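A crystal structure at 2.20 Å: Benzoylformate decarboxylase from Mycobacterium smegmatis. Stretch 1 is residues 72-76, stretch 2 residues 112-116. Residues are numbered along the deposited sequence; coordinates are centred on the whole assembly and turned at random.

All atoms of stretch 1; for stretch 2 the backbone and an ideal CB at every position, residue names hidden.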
# COMPACT_ATOMS: atom_id res chain seq x y z
N LEU B 72 1.15 -21.22 -4.07
CA LEU B 72 0.86 -21.13 -2.64
C LEU B 72 -0.65 -21.04 -2.40
O LEU B 72 -1.40 -20.59 -3.26
CB LEU B 72 1.54 -19.86 -2.04
CG LEU B 72 3.04 -19.71 -2.28
CD1 LEU B 72 3.64 -18.41 -1.66
CD2 LEU B 72 3.76 -20.89 -1.72
N HIS B 73 -1.07 -21.46 -1.22
CA HIS B 73 -2.48 -21.53 -0.87
C HIS B 73 -3.08 -20.18 -0.35
O HIS B 73 -3.03 -19.88 0.86
CB HIS B 73 -2.65 -22.58 0.24
CG HIS B 73 -4.07 -22.81 0.63
ND1 HIS B 73 -5.09 -22.94 -0.30
CD2 HIS B 73 -4.65 -22.94 1.85
CE1 HIS B 73 -6.23 -23.13 0.33
NE2 HIS B 73 -6.00 -23.15 1.64
N THR B 74 -3.69 -19.42 -1.26
CA THR B 74 -4.38 -18.16 -0.95
C THR B 74 -3.62 -17.29 0.08
O THR B 74 -2.38 -17.21 0.03
CB THR B 74 -5.90 -18.40 -0.60
OG1 THR B 74 -6.56 -17.16 -0.35
CG2 THR B 74 -6.07 -19.33 0.62
N ALA B 75 -4.33 -16.63 1.00
CA ALA B 75 -3.65 -15.67 1.89
C ALA B 75 -2.75 -16.38 2.91
O ALA B 75 -1.68 -15.87 3.28
CB ALA B 75 -4.65 -14.79 2.63
N ALA B 76 -3.23 -17.53 3.37
CA ALA B 76 -2.59 -18.33 4.42
C ALA B 76 -1.22 -18.82 3.97
O ALA B 76 -0.21 -18.67 4.68
CB ALA B 76 -3.48 -19.54 4.75
N UNK B 112 -14.91 -17.72 2.85
CA UNK B 112 -13.83 -18.40 3.59
C UNK B 112 -12.64 -18.56 2.65
O UNK B 112 -12.83 -18.94 1.47
CB UNK B 112 -14.29 -19.76 4.13
N UNK B 113 -11.45 -18.28 3.17
CA UNK B 113 -10.19 -18.39 2.42
C UNK B 113 -10.08 -17.46 1.21
O UNK B 113 -9.26 -17.67 0.33
CB UNK B 113 -10.01 -19.83 1.95
N UNK B 114 -10.93 -16.44 1.16
CA UNK B 114 -10.72 -15.33 0.24
C UNK B 114 -9.41 -14.64 0.61
O UNK B 114 -8.99 -14.66 1.77
CB UNK B 114 -11.89 -14.35 0.28
N UNK B 115 -8.78 -14.01 -0.38
CA UNK B 115 -7.56 -13.26 -0.18
C UNK B 115 -7.81 -11.82 -0.65
O UNK B 115 -7.34 -11.42 -1.71
CB UNK B 115 -6.39 -13.90 -0.93
N UNK B 116 -8.57 -11.05 0.13
CA UNK B 116 -8.94 -9.67 -0.26
C UNK B 116 -7.73 -8.75 -0.35
O UNK B 116 -6.81 -8.86 0.48
CB UNK B 116 -9.94 -9.09 0.74

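Position 112 lies outside the contact. Nothing of stretch 1 comes within 5.5 Å of its ideal CB, so this contact sets no rule for it and almost any side chain would pass. The deposited residue is tyrosine, Y112, whose side chain stays out of reach of stretch 1.

Position 113 asks for more. Its phi/psi of 63/17 lies in the left-handed region, where glycine, asparagine and aspartate are the easy choices and other side chains pay some strain. CA-to-CB points sideways, yet the ideal CB is 4.2 Å from T74 CG2 and 5.2 Å from H73 NE2, so a side chain leaving here can run along the T74 methyl and past the H73 imidazole. The backbone makes a contribution that does not depend on the side chain: T74 OG1 donates a hydrogen bond to the carbonyl O of 113, 2.8 Å away. By backbone alone glycine or asparagine would suit; by surroundings, an apolar side chain unbranched at CB, such as leucine or methionine. The deposited residue is leucine, L113, so the packing preference is met in a backbone region that leucine enters less readily. With chi1 m and chi2 t, its CD2 packs 3.7 Å from T74 CG2, while CD1 approaches H73 NE2 obliquely at 3.9 Å. T74 is thus used twice, its hydroxyl for the main chain and its methyl for the leucine.

Position 114 turns its CA-to-CB bond away, and its ideal CB finds no atom of stretch 1 within 5.5 Å. Many side chains would do. It is N114, whose ND2 hydrogen-bonds to a residue adjoining one of the stretches.

Position 115 points its CA-to-CB bond toward stretch 1, and its CA is 5.0 Å from the CA of A75, the closest CA pair across the stretches. The ideal CB lies just 3.3 Å from T74 OG1 and 3.9 Å from A75 N. Branching at CB would bring more atoms to an already close approach, so an unbranched CB looks the safer choice; alanine, serine, aspartate or asparagine are all plausible, and the nearby polar atoms do not single out one. The deposited residue is asparagine, N115. Its CB sits 3.3 Å from T74 OG1, and with chi1 t its OD1 lies 3.2 Å from A75 CB, a close packing contact against a methyl that offers no polar partner.

Position 116 again turns its CA-to-CB bond away, and its phi of -64 admits proline among others. It is P116, contributing almost nothing here.

Stretch 2 112-116: YLNNP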
# COMPACT_ATOMS: atom_id res chain seq x y z
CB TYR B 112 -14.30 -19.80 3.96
CG TYR B 112 -13.54 -20.54 5.05
CD1 TYR B 112 -13.54 -20.08 6.36
CD2 TYR B 112 -12.89 -21.74 4.78
CE1 TYR B 112 -12.91 -20.78 7.38
CE2 TYR B 112 -12.24 -22.45 5.79
CZ TYR B 112 -12.27 -21.96 7.08
OH TYR B 112 -11.67 -22.67 8.09
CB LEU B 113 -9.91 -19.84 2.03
CG LEU B 113 -9.42 -20.65 3.26
CD1 LEU B 113 -9.54 -22.14 3.01
CD2 LEU B 113 -7.97 -20.29 3.68
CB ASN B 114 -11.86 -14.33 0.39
CG ASN B 114 -11.90 -13.29 -0.69
OD1 ASN B 114 -11.61 -13.57 -1.85
ND2 ASN B 114 -12.30 -12.06 -0.32
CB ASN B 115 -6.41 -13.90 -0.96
CG ASN B 115 -5.04 -13.31 -0.59
OD1 ASN B 115 -4.93 -12.55 0.38
ND2 ASN B 115 -4.01 -13.66 -1.34
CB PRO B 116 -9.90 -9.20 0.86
CG PRO B 116 -9.55 -10.05 2.04
CD PRO B 116 -9.07 -11.41 1.48
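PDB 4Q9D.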